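Local coordinates for hypothetical conserved protein (Geobacillus kaustophilus, PDB 2QYH) that is of uncharacterised function but, as a haloacid dehalogenase-like hydrolase, is probably a magnesium-dependent phosphatase, at residues M109-G114 against F128-V133; P100-D105 against Q145-C150; L23-A28 against E245-G250. All coordinates share one frame; numbering follows the deposited sequence.

Overall arrangement
Contacts 1 and 2 belong to one antiparallel sheet, and contact 3 lies on the opposite side of the chain's centre. The first two have centres 9 Å apart and meet where strand 109-111 of contact 1 pairs with strand 101-104 of contact 2: R110 O meets F103 N at 2.6 Å in a probable hydrogen bond, and M109 packs on V102 and M104. Contact 3 joins two helices of the Rossmann-like core, its centre about 37 Å from that of contact 1 and about 35 Å from that of contact 2. I247 there touches T13 of a putative haloacid dehalogenase-type DxDxT motif, the expected catalytic region. Contacts 1 and 3 both also reach the second subunit.

Contact 1. Residues M109-G114 against F128-V133; sequences MRASIG and FAHPPV. With GOL (glycerol), chain S.
Loop 128-133 passes along strand 109-111 and the turn after it, from H130 beside A111 to V133 against G114. Ahead of these, A129 O accepts a hydrogen bond from O1 of a glycerol whose O3 takes a weak one from M109 N; K55 O of the second subunit binds the same glycerol. H130 has CG anti to its backbone N (chi1 -166°), and its ring meets I113 O edge-on, in plane, 3.4 Å from CE1. ND1 donates to a lone pair of P131 O at 3.0 Å while NE2 accepts from H116 N, which fixes the ring's rotation. P131 lies side by side with the selenomethionine M109, CG to SE 3.9 Å. P132 supplies the one hydrogen bond between the two backbones: A111 N reaches P132 O at 3.0 Å in a nearly straight line (175°). The P132 ring also covers a face of the R110 guanidinium, CB sitting 3.5 Å above that plane and displaced toward the rim. R110 NH1 bonds in turn to M109 O, tilted out of the carbonyl plane, which steadies the planar group over the proline. V133 forms a single backbone bridge with A111, and its CG2 rests 3.3 Å from G114 CA. The loop thus borders the edge strand of the antiparallel sheet in what is probably the cap domain, as in Cof-type haloacid dehalogenase-like phosphatases.

Contact 2. Residues P100-D105 against Q145-C150; sequences PLVFMD and QALLFC
The F149 ring turns its edge to the backbone of P100-V102, with P100 O and V102 N in its plane and CD1 3.3 Å from P100 O, while the F103 ring meets that of Y138. Strands 101-104 and 145-148 are inner neighbours in the five-stranded antiparallel sheet of the probable cap domain, their directions 167° apart. V102 CG2 approaches F149 CE1 obliquely, and I119 and S122 of helix 117-124 add further contacts to the aromatic side chain. F149 crosses the P100 ring at about a right angle, CB 3.7 Å from P100 CG. Replacing F149 by an alanine would probably open a gap beside V102 CG2, which would lose its contacts with CE1 and CZ. On the face that carries V102 and M104, V102 and L147 lie side by side, CB to CB 3.9 Å, and the selenium of M104 reaches L147 CG at 4.1 Å. M109 of the next strand packs against all three. The other face brings L101 CD1 to L148 CD1 at 3.7 Å. Backbone bonds bind the strands throughout: F149 N to P100 O, L147 N to V102 O at 2.8 Å, and a less certain V102 N to L147 O. At the far end M104 N donates to Q145 O at 3.0 Å, nearly along the C=O axis.

Contact 3. Residues L23-A28 against E245-G250; sequences LSTIEA and EGIWYG
S24 lies over the start of helix 246-253, its CB 3.9 Å from W248 CB and its OG against CA and CG of the N-cap residue E245. The hydroxyl stands between backbone N and carbonyl carbon (chi1 64°), where it meets a bridging water at 2.7 Å; a glycerol is bonded to it as well. That water accepts from W248 N at 2.9 Å, so an amide of the first helical turn is satisfied through solvent, and it donates to T25 OG1. T25 itself crosses I247 at a slant, OG1 being 4.0 Å from I247 CB, and also touches L14. Helix 23-34 is the connection of a beta-alpha-beta unit, between parallel strands 5-8 and 38-42 of the Rossmann-like core of the haloacid dehalogenase fold; helix 246-253 follows the outermost strand 237-238. The axes of the two short helical segments come within 8.2 Å, at 40° to each other. Further along, E27 lays its CB beside the six-membered ring of W248, 3.9 Å from CZ3, while its carboxylate turns to R30 in a salt bridge. A28 fits between two residues of the other helix: CB meets I247 CG2 at 4.0 Å and also touches W248 CE3. Its backbone N, already bonded to S24 O, lies in the indole plane at the ring edge, 3.7 Å from W248 CE3.

Contact 1. Residues M109-G114 against F128-V133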
# COMPACT_ATOMS: atom_id res chain seq x y z
N MSE D 109 1.22 -6.48 12.88
CA MSE D 109 2.01 -5.87 13.92
C MSE D 109 1.17 -5.78 15.21
O MSE D 109 -0.03 -5.53 15.16
CB MSE D 109 2.37 -4.49 13.40
CG MSE D 109 3.50 -3.80 14.07
SE MSE D 109 3.69 -2.15 13.13
CE MSE D 109 5.54 -2.29 12.68
N ARG D 110 1.82 -5.98 16.36
CA ARG D 110 1.14 -5.91 17.65
C ARG D 110 1.96 -5.20 18.72
O ARG D 110 3.18 -5.35 18.80
CB ARG D 110 0.78 -7.32 18.14
CG ARG D 110 -0.29 -8.00 17.32
CD ARG D 110 -1.61 -7.26 17.42
NE ARG D 110 -2.68 -7.89 16.64
CZ ARG D 110 -3.04 -7.52 15.42
NH1 ARG D 110 -2.42 -6.51 14.81
NH2 ARG D 110 -4.04 -8.15 14.80
N ALA D 111 1.27 -4.42 19.56
CA ALA D 111 1.90 -3.68 20.64
C ALA D 111 1.68 -4.37 21.99
O ALA D 111 0.61 -4.94 22.23
CB ALA D 111 1.35 -2.27 20.68
N SER D 112 2.69 -4.31 22.85
CA SER D 112 2.61 -4.92 24.18
C SER D 112 1.78 -4.10 25.16
O SER D 112 1.21 -4.64 26.10
CB SER D 112 4.02 -5.14 24.74
OG SER D 112 4.74 -3.92 24.85
N ILE D 113 1.70 -2.79 24.93
CA ILE D 113 0.94 -1.88 25.79
C ILE D 113 -0.00 -1.02 24.93
O ILE D 113 0.39 -0.55 23.86
CB ILE D 113 1.88 -0.92 26.56
CG1 ILE D 113 2.88 -1.73 27.40
CG2 ILE D 113 1.07 0.00 27.45
CD1 ILE D 113 3.90 -0.88 28.15
N GLY D 114 -1.23 -0.83 25.41
CA GLY D 114 -2.20 -0.03 24.68
C GLY D 114 -2.17 1.47 24.94
O GLY D 114 -1.77 1.91 26.02
N PHE D 128 1.56 5.14 10.40
CA PHE D 128 0.76 4.04 10.91
C PHE D 128 0.01 4.37 12.18
O PHE D 128 0.45 5.20 13.00
CB PHE D 128 1.64 2.81 11.14
CG PHE D 128 1.81 1.96 9.94
CD1 PHE D 128 2.84 2.20 9.04
CD2 PHE D 128 0.93 0.91 9.69
CE1 PHE D 128 3.00 1.41 7.91
CE2 PHE D 128 1.07 0.12 8.56
CZ PHE D 128 2.10 0.37 7.66
N ALA D 129 -1.13 3.73 12.35
CA ALA D 129 -1.93 3.94 13.53
C ALA D 129 -1.36 3.04 14.63
O ALA D 129 -0.55 2.15 14.34
CB ALA D 129 -3.38 3.56 13.22
N HIS D 130 -1.73 3.31 15.87
CA HIS D 130 -1.23 2.50 16.98
C HIS D 130 -1.62 1.04 16.72
O HIS D 130 -2.79 0.71 16.46
CB HIS D 130 -1.80 3.04 18.30
CG HIS D 130 -1.11 2.52 19.53
ND1 HIS D 130 -1.16 1.19 19.89
CD2 HIS D 130 -0.40 3.15 20.49
CE1 HIS D 130 -0.51 1.03 21.03
NE2 HIS D 130 -0.03 2.20 21.41
N PRO D 131 -0.63 0.13 16.75
CA PRO D 131 -0.97 -1.27 16.50
C PRO D 131 -1.96 -1.83 17.51
O PRO D 131 -2.06 -1.35 18.65
CB PRO D 131 0.40 -1.96 16.56
CG PRO D 131 1.30 -0.92 15.97
CD PRO D 131 0.84 0.29 16.79
N PRO D 132 -2.74 -2.85 17.10
CA PRO D 132 -3.70 -3.42 18.05
C PRO D 132 -2.88 -3.97 19.21
O PRO D 132 -1.71 -4.28 19.04
CB PRO D 132 -4.36 -4.53 17.24
CG PRO D 132 -4.28 -4.01 15.82
CD PRO D 132 -2.88 -3.45 15.76
N VAL D 133 -3.49 -4.09 20.39
CA VAL D 133 -2.77 -4.58 21.56
C VAL D 133 -2.83 -6.09 21.76
O VAL D 133 -3.89 -6.70 21.64
CB VAL D 133 -3.28 -3.89 22.85
CG1 VAL D 133 -2.37 -4.25 24.03
CG2 VAL D 133 -3.32 -2.39 22.65
C1 GOL S . -1.54 -0.55 12.27
O1 GOL S . -0.70 -0.32 13.41
C2 GOL S . -1.92 -2.03 12.20
O2 GOL S . -2.82 -2.22 11.10
C3 GOL S . -0.69 -2.92 12.00
O3 GOL S . -1.12 -4.28 11.99

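Contact 2. Residues P100-D105 against Q145-C150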
# COMPACT_ATOMS: atom_id res chain seq x y z
N PRO D 100 7.45 -0.18 26.25
CA PRO D 100 6.69 -1.18 25.51
C PRO D 100 7.43 -1.62 24.26
O PRO D 100 8.45 -1.02 23.88
CB PRO D 100 5.41 -0.44 25.18
CG PRO D 100 5.93 0.94 24.84
CD PRO D 100 6.99 1.19 25.94
N LEU D 101 6.93 -2.68 23.65
CA LEU D 101 7.50 -3.20 22.41
C LEU D 101 6.37 -3.44 21.43
O LEU D 101 5.20 -3.45 21.80
CB LEU D 101 8.21 -4.53 22.63
CG LEU D 101 9.50 -4.61 23.43
CD1 LEU D 101 9.24 -4.23 24.88
CD2 LEU D 101 10.01 -6.04 23.35
N VAL D 102 6.74 -3.61 20.17
CA VAL D 102 5.77 -3.92 19.14
C VAL D 102 6.36 -5.12 18.44
O VAL D 102 7.54 -5.11 18.06
CB VAL D 102 5.57 -2.74 18.15
CG1 VAL D 102 4.90 -3.23 16.88
CG2 VAL D 102 4.70 -1.67 18.81
N PHE D 103 5.56 -6.17 18.31
CA PHE D 103 5.97 -7.41 17.66
C PHE D 103 5.51 -7.41 16.21
O PHE D 103 4.33 -7.15 15.94
CB PHE D 103 5.37 -8.60 18.40
CG PHE D 103 5.54 -8.52 19.88
CD1 PHE D 103 6.80 -8.61 20.45
CD2 PHE D 103 4.43 -8.31 20.70
CE1 PHE D 103 6.96 -8.49 21.84
CE2 PHE D 103 4.58 -8.19 22.08
CZ PHE D 103 5.85 -8.27 22.65
N MSE D 104 6.43 -7.69 15.30
CA MSE D 104 6.16 -7.70 13.87
C MSE D 104 6.41 -9.02 13.16
O MSE D 104 7.44 -9.67 13.36
CB MSE D 104 7.01 -6.64 13.18
CG MSE D 104 6.95 -5.27 13.78
SE MSE D 104 8.41 -4.19 13.14
CE MSE D 104 7.81 -3.88 11.33
N ASP D 105 5.46 -9.44 12.33
CA ASP D 105 5.64 -10.64 11.53
C ASP D 105 5.34 -10.22 10.09
O ASP D 105 5.22 -9.03 9.82
CB ASP D 105 4.75 -11.81 12.00
CG ASP D 105 3.28 -11.58 11.78
OD1 ASP D 105 2.89 -10.57 11.16
OD2 ASP D 105 2.50 -12.45 12.23
N GLN D 145 10.99 -9.30 13.69
CA GLN D 145 11.60 -8.06 14.12
C GLN D 145 10.66 -7.44 15.13
O GLN D 145 9.45 -7.71 15.12
CB GLN D 145 11.77 -7.15 12.90
CG GLN D 145 12.55 -5.88 13.15
CD GLN D 145 12.91 -5.18 11.85
OE1 GLN D 145 13.60 -5.74 10.99
NE2 GLN D 145 12.44 -3.94 11.70
N ALA D 146 11.20 -6.62 16.02
CA ALA D 146 10.38 -5.99 17.04
C ALA D 146 10.80 -4.55 17.21
O ALA D 146 11.82 -4.12 16.66
CB ALA D 146 10.49 -6.74 18.36
N LEU D 147 10.00 -3.81 17.97
CA LEU D 147 10.28 -2.41 18.23
C LEU D 147 10.28 -2.17 19.73
O LEU D 147 9.35 -2.59 20.43
CB LEU D 147 9.21 -1.53 17.57
CG LEU D 147 9.20 -1.47 16.05
CD1 LEU D 147 7.90 -0.85 15.58
CD2 LEU D 147 10.39 -0.66 15.55
N LEU D 148 11.33 -1.52 20.21
CA LEU D 148 11.45 -1.21 21.63
C LEU D 148 11.25 0.29 21.75
O LEU D 148 11.91 1.06 21.04
CB LEU D 148 12.83 -1.58 22.16
CG LEU D 148 13.10 -1.20 23.62
CD1 LEU D 148 12.17 -1.98 24.54
CD2 LEU D 148 14.54 -1.51 23.96
N PHE D 149 10.36 0.70 22.63
CA PHE D 149 10.11 2.12 22.79
C PHE D 149 10.73 2.68 24.06
O PHE D 149 10.22 2.49 25.17
CB PHE D 149 8.62 2.40 22.73
CG PHE D 149 7.99 2.00 21.43
CD1 PHE D 149 7.63 0.67 21.20
CD2 PHE D 149 7.81 2.93 20.41
CE1 PHE D 149 7.11 0.28 19.98
CE2 PHE D 149 7.29 2.55 19.19
CZ PHE D 149 6.94 1.22 18.97
N CYS D 150 11.85 3.37 23.87
CA CYS D 150 12.60 4.00 24.94
C CYS D 150 13.55 4.97 24.27
O CYS D 150 13.79 4.87 23.06
CB CYS D 150 13.40 2.96 25.73
SG CYS D 150 14.93 2.43 24.93

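Contact 3. Residues L23-A28 against E245-G250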
# COMPACT_ATOMS: atom_id res chain seq x y z
N LEU D 23 7.51 7.37 -13.70
CA LEU D 23 7.01 6.60 -14.84
C LEU D 23 8.11 5.73 -15.48
O LEU D 23 7.88 4.57 -15.83
CB LEU D 23 6.44 7.55 -15.90
CG LEU D 23 4.93 7.77 -16.04
CD1 LEU D 23 4.20 7.68 -14.71
CD2 LEU D 23 4.71 9.13 -16.68
N SER D 24 9.31 6.29 -15.61
CA SER D 24 10.42 5.55 -16.22
C SER D 24 10.94 4.38 -15.39
O SER D 24 11.61 3.49 -15.91
CB SER D 24 11.58 6.50 -16.56
OG SER D 24 12.13 7.09 -15.40
N THR D 25 10.63 4.38 -14.09
CA THR D 25 11.05 3.29 -13.22
C THR D 25 10.12 2.11 -13.51
O THR D 25 10.53 0.95 -13.46
CB THR D 25 10.97 3.69 -11.72
OG1 THR D 25 11.98 4.66 -11.44
CG2 THR D 25 11.19 2.48 -10.82
N ILE D 26 8.86 2.42 -13.82
CA ILE D 26 7.88 1.39 -14.17
C ILE D 26 8.34 0.75 -15.48
O ILE D 26 8.26 -0.47 -15.63
CB ILE D 26 6.46 1.99 -14.35
CG1 ILE D 26 5.90 2.40 -12.98
CG2 ILE D 26 5.54 0.99 -15.04
CD1 ILE D 26 4.50 2.95 -13.03
N GLU D 27 8.82 1.57 -16.42
CA GLU D 27 9.32 1.06 -17.70
C GLU D 27 10.57 0.22 -17.43
O GLU D 27 10.72 -0.88 -17.96
CB GLU D 27 9.72 2.20 -18.63
CG GLU D 27 9.01 2.23 -19.99
CD GLU D 27 8.86 0.87 -20.66
OE1 GLU D 27 7.89 0.15 -20.33
OE2 GLU D 27 9.70 0.52 -21.51
N ALA D 28 11.46 0.77 -16.60
CA ALA D 28 12.70 0.10 -16.25
C ALA D 28 12.42 -1.33 -15.78
O ALA D 28 12.95 -2.29 -16.35
CB ALA D 28 13.41 0.88 -15.15
N GLU D 245 15.04 10.26 -13.81
CA GLU D 245 15.11 8.95 -14.46
C GLU D 245 16.37 8.22 -14.00
O GLU D 245 16.97 7.45 -14.76
CB GLU D 245 15.12 9.12 -15.98
CG GLU D 245 14.02 10.02 -16.51
CD GLU D 245 13.72 9.75 -17.97
OE1 GLU D 245 14.67 9.41 -18.71
OE2 GLU D 245 12.54 9.87 -18.38
N GLY D 246 16.75 8.45 -12.75
CA GLY D 246 17.93 7.81 -12.19
C GLY D 246 18.03 6.31 -12.42
O GLY D 246 19.05 5.82 -12.91
N ILE D 247 16.97 5.59 -12.08
CA ILE D 247 16.98 4.15 -12.26
C ILE D 247 17.03 3.71 -13.72
O ILE D 247 17.82 2.84 -14.07
CB ILE D 247 15.78 3.52 -11.56
CG1 ILE D 247 16.03 3.59 -10.05
CG2 ILE D 247 15.58 2.08 -12.02
CD1 ILE D 247 14.95 3.02 -9.22
N TRP D 248 16.20 4.31 -14.56
CA TRP D 248 16.19 3.97 -15.98
C TRP D 248 17.56 4.24 -16.61
O TRP D 248 18.12 3.38 -17.30
CB TRP D 248 15.12 4.80 -16.71
CG TRP D 248 15.21 4.70 -18.20
CD1 TRP D 248 15.90 5.52 -19.04
CD2 TRP D 248 14.62 3.69 -19.02
NE1 TRP D 248 15.78 5.09 -20.33
CE2 TRP D 248 15.00 3.96 -20.36
CE3 TRP D 248 13.80 2.58 -18.77
CZ2 TRP D 248 14.59 3.17 -21.43
CZ3 TRP D 248 13.40 1.78 -19.84
CH2 TRP D 248 13.80 2.09 -21.16
N TYR D 249 18.08 5.43 -16.36
CA TYR D 249 19.37 5.83 -16.89
C TYR D 249 20.47 4.87 -16.44
O TYR D 249 21.27 4.39 -17.25
CB TYR D 249 19.71 7.25 -16.45
CG TYR D 249 21.04 7.74 -16.96
CD1 TYR D 249 22.17 7.75 -16.14
CD2 TYR D 249 21.19 8.16 -18.28
CE1 TYR D 249 23.41 8.17 -16.63
CE2 TYR D 249 22.41 8.58 -18.78
CZ TYR D 249 23.52 8.58 -17.95
OH TYR D 249 24.73 9.00 -18.45
N GLY D 250 20.50 4.60 -15.14
CA GLY D 250 21.50 3.71 -14.60
C GLY D 250 21.46 2.34 -15.25
O GLY D 250 22.49 1.83 -15.71
O HOH W 1 13.88 5.87 -13.69